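Local coordinates for protein endo-1,4-beta-xylanase C (Paenibacillus barcinonensis, PDB 4XUR) that hydrolyses the internal beta-1,4 linkages of xylan as a modular endoxylanase, here represented by its xylan-binding CBM22-2 domain holding a xylo-oligosaccharide, at residues A[91-102]-A[138-149]. Numbering follows the deposited sequence.
Sequences QVINGSLEKEFN and GISGLRMYAETP. With XYP (beta-D-xylopyranose), chain D.
Ser96 sets its CB over one face of the Tyr145 ring, 3.7 Å from the ring centroid, so the small serine sits as a bump under the flat ring. Tyr145 CG stands between its own backbone N and carbonyl carbon (chi1 67°), which leans the ring across the neighbouring strand and carries its OH to O2 of a xylose. Beside it, Ser96 OG donates to Glu147 OE2 at 2.8 Å, steadying a carboxylate whose OE1 and OE2 accept from the sugar's O2 and O3.

Further along, Gly141 leaves a gap opposite Glu100 into which the bent Arg143 folds, its guanidinium lying against Glu100 CB. Arg143 NH1 meets the anti lone pair of Glu98 OE2 at 2.8 Å, while NH2 approaches Glu100 OE1 from above the carboxylate plane at 3.2 Å; NE pairs with Glu65. A leucine in its place would probably leave Glu100 OE1 and Glu65 without this counter-charge, while Glu98 would keep Arg29 and Arg31. Where the pairing slips, Ser140 N and Gly141 N both reach Glu100 O, a classic beta bulge, and on the other face Ile139 CD1 lies over the Phe101 ring in a CH-pi contact. Antiparallel central strands of this kind, with Tyr145, Glu147 and the salt-bridged residues on one face and mostly apolar side chains such as Leu97 and Met144 on the other, form the glycan-binding sheet of a CBM22 beta-sandwich.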
loop_
_atom_site.group_PDB
_atom_site.type_symbol
_atom_site.label_atom_id
_atom_site.label_comp_id
_atom_site.label_asym_id
_atom_site.label_seq_id
_atom_site.Cartn_x
_atom_site.Cartn_y
_atom_site.Cartn_z
ATOM N N GLN A 91 -12.789 6.846 -7.345
ATOM C CA GLN A 91 -11.580 6.274 -7.899
ATOM C C GLN A 91 -11.298 4.902 -7.165
ATOM O O GLN A 91 -11.493 4.815 -5.982
ATOM C CB GLN A 91 -10.419 7.257 -7.708
ATOM C CG GLN A 91 -9.017 6.749 -8.086
ATOM C CD GLN A 91 -8.887 6.418 -9.553
ATOM O OE1 GLN A 91 -9.119 7.288 -10.397
ATOM N NE2 GLN A 91 -8.498 5.175 -9.877
ATOM N N VAL A 92 -10.814 3.941 -7.932
ATOM C CA VAL A 92 -10.410 2.633 -7.393
ATOM C C VAL A 92 -9.033 2.784 -6.760
ATOM O O VAL A 92 -8.137 3.403 -7.351
ATOM C CB VAL A 92 -10.311 1.579 -8.536
ATOM C CG1 VAL A 92 -9.719 0.305 -8.011
ATOM C CG2 VAL A 92 -11.718 1.417 -9.164
ATOM N N ILE A 93 -8.841 2.178 -5.602
ATOM C CA ILE A 93 -7.463 2.034 -5.047
ATOM C C ILE A 93 -7.234 0.539 -4.811
ATOM O O ILE A 93 -8.116 -0.147 -4.374
ATOM C CB ILE A 93 -7.292 2.825 -3.740
ATOM C CG1 ILE A 93 -7.232 4.320 -4.028
ATOM C CG2 ILE A 93 -5.984 2.472 -3.051
ATOM C CD1 ILE A 93 -5.934 4.813 -4.655
ATOM N N ASN A 94 -6.029 0.085 -5.098
ATOM C CA ASN A 94 -5.721 -1.338 -5.006
ATOM C C ASN A 94 -4.759 -1.529 -3.858
ATOM O O ASN A 94 -3.878 -0.684 -3.600
ATOM C CB ASN A 94 -5.027 -1.800 -6.322
ATOM C CG ASN A 94 -5.992 -1.873 -7.509
ATOM O OD1 ASN A 94 -7.207 -1.681 -7.359
ATOM N ND2 ASN A 94 -5.454 -2.126 -8.695
ATOM N N GLY A 95 -4.912 -2.627 -3.134
ATOM C CA GLY A 95 -3.798 -3.107 -2.267
ATOM C C GLY A 95 -3.038 -4.188 -3.028
ATOM O O GLY A 95 -3.648 -5.097 -3.598
ATOM N N SER A 96 -1.701 -4.086 -3.030
ATOM C CA SER A 96 -0.834 -5.007 -3.778
ATOM C C SER A 96 0.371 -5.484 -2.981
ATOM O O SER A 96 0.745 -4.902 -1.953
ATOM C CB SER A 96 -0.386 -4.355 -5.058
ATOM O OG SER A 96 -1.458 -4.014 -5.888
ATOM N N LEU A 97 0.981 -6.562 -3.471
ATOM C CA LEU A 97 2.155 -7.121 -2.925
ATOM C C LEU A 97 3.249 -7.027 -3.939
ATOM O O LEU A 97 3.041 -7.452 -5.070
ATOM C CB LEU A 97 1.968 -8.589 -2.500
ATOM C CG LEU A 97 0.828 -8.903 -1.542
ATOM C CD1 LEU A 97 0.807 -10.407 -1.359
ATOM C CD2 LEU A 97 0.968 -8.155 -0.236
ATOM N N GLU A 98 4.444 -6.617 -3.503
ATOM C CA GLU A 98 5.685 -6.776 -4.332
ATOM C C GLU A 98 6.524 -7.870 -3.765
ATOM O O GLU A 98 6.826 -7.835 -2.564
ATOM C CB GLU A 98 6.475 -5.447 -4.326
ATOM C CG GLU A 98 7.847 -5.571 -4.958
ATOM C CD GLU A 98 8.547 -4.180 -4.980
ATOM O OE1 GLU A 98 8.008 -3.257 -5.590
ATOM O OE2 GLU A 98 9.566 -4.032 -4.277
ATOM N N LYS A 99 6.873 -8.883 -4.578
ATOM C CA LYS A 99 7.620 -10.063 -4.101
ATOM C C LYS A 99 8.985 -10.212 -4.776
ATOM O O LYS A 99 9.097 -10.053 -5.977
ATOM C CB LYS A 99 6.795 -11.321 -4.304
ATOM C CG LYS A 99 5.653 -11.450 -3.345
ATOM C CD LYS A 99 4.901 -12.762 -3.627
ATOM C CE LYS A 99 3.597 -12.531 -4.276
ATOM N NZ LYS A 99 2.826 -13.770 -4.305
ATOM N N GLU A 100 9.987 -10.496 -3.961
ATOM C CA GLU A 100 11.375 -10.722 -4.375
ATOM C C GLU A 100 11.730 -12.177 -3.978
ATOM O O GLU A 100 11.414 -12.627 -2.858
ATOM C CB GLU A 100 12.331 -9.758 -3.658
ATOM C CG GLU A 100 13.800 -9.983 -3.975
ATOM C CD GLU A 100 14.699 -9.235 -3.038
ATOM O OE1 GLU A 100 14.905 -8.064 -3.234
ATOM O OE2 GLU A 100 15.211 -9.842 -2.056
ATOM N N PHE A 101 12.383 -12.900 -4.904
ATOM C CA PHE A 101 12.802 -14.247 -4.734
ATOM C C PHE A 101 14.331 -14.320 -4.965
ATOM O O PHE A 101 14.817 -13.759 -5.927
ATOM C CB PHE A 101 12.103 -15.225 -5.691
ATOM C CG PHE A 101 10.628 -15.354 -5.425
ATOM C CD1 PHE A 101 9.729 -14.429 -5.963
ATOM C CD2 PHE A 101 10.120 -16.349 -4.588
ATOM C CE1 PHE A 101 8.377 -14.537 -5.728
ATOM C CE2 PHE A 101 8.759 -16.451 -4.377
ATOM C CZ PHE A 101 7.883 -15.532 -4.948
ATOM N N ASN A 102 14.999 -15.060 -4.107
ATOM C CA ASN A 102 16.440 -15.331 -4.234
ATOM C C ASN A 102 17.251 -14.074 -4.265
ATOM O O ASN A 102 18.301 -14.044 -4.903
ATOM C CB ASN A 102 16.740 -16.215 -5.451
ATOM C CG ASN A 102 15.868 -17.423 -5.527
ATOM O OD1 ASN A 102 15.113 -17.586 -6.472
ATOM N ND2 ASN A 102 15.922 -18.231 -4.540
ATOM N N GLY A 138 12.295 -19.727 -1.911
ATOM C CA GLY A 138 13.381 -18.752 -1.951
ATOM C C GLY A 138 12.918 -17.298 -1.772
ATOM O O GLY A 138 13.718 -16.350 -1.920
ATOM N N ILE A 139 11.649 -17.094 -1.376
ATOM C CA ILE A 139 11.140 -15.788 -1.102
ATOM C C ILE A 139 12.068 -15.025 -0.168
ATOM O O ILE A 139 12.460 -15.574 0.852
ATOM C CB ILE A 139 9.667 -15.786 -0.544
ATOM C CG1 ILE A 139 9.006 -14.387 -0.473
ATOM C CG2 ILE A 139 9.536 -16.514 0.808
ATOM C CD1 ILE A 139 8.425 -13.831 -1.725
ATOM N N SER A 140 12.387 -13.763 -0.522
ATOM C CA SER A 140 13.299 -12.914 0.240
ATOM C C SER A 140 12.795 -11.487 0.511
ATOM O O SER A 140 13.447 -10.742 1.279
ATOM C CB SER A 140 14.684 -12.871 -0.411
ATOM O OG SER A 140 14.625 -12.337 -1.739
ATOM N N GLY A 141 11.716 -11.109 -0.108
ATOM C CA GLY A 141 10.938 -9.855 0.186
ATOM C C GLY A 141 9.477 -9.957 -0.153
ATOM O O GLY A 141 9.088 -10.594 -1.135
ATOM N N LEU A 142 8.632 -9.396 0.703
ATOM C CA LEU A 142 7.220 -9.345 0.467
ATOM C C LEU A 142 6.717 -8.024 1.061
ATOM O O LEU A 142 6.637 -7.883 2.283
ATOM C CB LEU A 142 6.513 -10.540 1.152
ATOM C CG LEU A 142 4.998 -10.773 0.901
ATOM C CD1 LEU A 142 4.625 -12.271 1.035
ATOM C CD2 LEU A 142 4.122 -9.972 1.810
ATOM N N ARG A 143 6.356 -7.104 0.191
ATOM C CA ARG A 143 6.062 -5.726 0.623
ATOM C C ARG A 143 4.669 -5.399 0.217
ATOM O O ARG A 143 4.256 -5.598 -0.945
ATOM C CB ARG A 143 7.053 -4.762 -0.032
ATOM C CG ARG A 143 8.506 -5.104 0.151
ATOM C CD ARG A 143 9.189 -5.515 -1.134
ATOM N NE ARG A 143 10.550 -6.092 -0.915
ATOM C CZ ARG A 143 11.491 -6.241 -1.812
ATOM N NH1 ARG A 143 11.356 -5.885 -3.081
ATOM N NH2 ARG A 143 12.655 -6.742 -1.422
ATOM N N MET A 144 3.921 -4.892 1.169
ATOM C CA MET A 144 2.569 -4.440 0.866
ATOM C C MET A 144 2.615 -3.013 0.329
ATOM O O MET A 144 3.415 -2.226 0.758
ATOM C CB MET A 144 1.672 -4.533 2.059
ATOM C CG MET A 144 2.002 -3.586 3.202
ATOM S SD MET A 144 0.755 -3.760 4.495
ATOM C CE MET A 144 -0.681 -3.142 3.612
ATOM N N TYR A 145 1.728 -2.661 -0.613
ATOM C CA TYR A 145 1.664 -1.296 -1.081
ATOM C C TYR A 145 0.290 -0.937 -1.594
ATOM O O TYR A 145 -0.522 -1.858 -1.852
ATOM C CB TYR A 145 2.751 -0.987 -2.145
ATOM C CG TYR A 145 2.654 -1.670 -3.476
ATOM C CD1 TYR A 145 3.192 -2.932 -3.637
ATOM C CD2 TYR A 145 2.134 -1.013 -4.608
ATOM C CE1 TYR A 145 3.158 -3.561 -4.866
ATOM C CE2 TYR A 145 2.085 -1.632 -5.852
ATOM C CZ TYR A 145 2.630 -2.892 -5.977
ATOM O OH TYR A 145 2.623 -3.554 -7.204
ATOM N N ALA A 146 0.035 0.372 -1.709
ATOM C CA ALA A 146 -1.209 0.830 -2.334
ATOM C C ALA A 146 -0.908 1.536 -3.617
ATOM O O ALA A 146 0.110 2.179 -3.759
ATOM C CB ALA A 146 -1.968 1.800 -1.396
ATOM N N GLU A 147 -1.873 1.456 -4.553
ATOM C CA GLU A 147 -1.710 2.063 -5.874
ATOM C C GLU A 147 -3.077 2.224 -6.531
ATOM O O GLU A 147 -4.079 1.829 -6.005
ATOM C CB GLU A 147 -0.844 1.197 -6.751
ATOM C CG GLU A 147 -1.437 -0.183 -7.064
ATOM C CD GLU A 147 -0.535 -1.011 -7.926
ATOM O OE1 GLU A 147 0.343 -0.459 -8.673
ATOM O OE2 GLU A 147 -0.700 -2.250 -7.883
ATOM N N THR A 148 -3.086 2.845 -7.710
ATOM C CA THR A 148 -4.296 2.846 -8.579
ATOM C C THR A 148 -4.153 1.774 -9.688
ATOM O O THR A 148 -3.085 1.220 -9.940
ATOM C CB THR A 148 -4.560 4.247 -9.171
ATOM O OG1 THR A 148 -3.360 4.819 -9.688
ATOM C CG2 THR A 148 -5.044 5.118 -8.110
ATOM N N PRO A 149 -5.275 1.465 -10.327
ATOM C CA PRO A 149 -5.176 0.332 -11.316
ATOM C C PRO A 149 -4.157 0.546 -12.419
ATOM O O PRO A 149 -4.014 1.604 -12.956
ATOM C CB PRO A 149 -6.608 0.284 -11.873
ATOM C CG PRO A 149 -7.472 0.743 -10.759
ATOM C CD PRO A 149 -6.656 1.851 -10.097
HETATM C C1 XYP D . 3.484 -2.973 -11.372
HETATM C C2 XYP D . 2.092 -2.611 -10.854
HETATM C C3 XYP D . 1.263 -3.846 -10.528
HETATM C C4 XYP D . 1.304 -4.829 -11.722
HETATM C C5 XYP D . 2.740 -5.073 -12.195
HETATM O O2 XYP D . 2.220 -1.861 -9.653
HETATM O O3 XYP D . -0.075 -3.502 -10.264
HETATM O O4 XYP D . 0.721 -6.071 -11.262
HETATM O O5 XYP D . 3.351 -3.848 -12.544
HETATM O O HOH W 1 14.038 -5.467 -4.545
#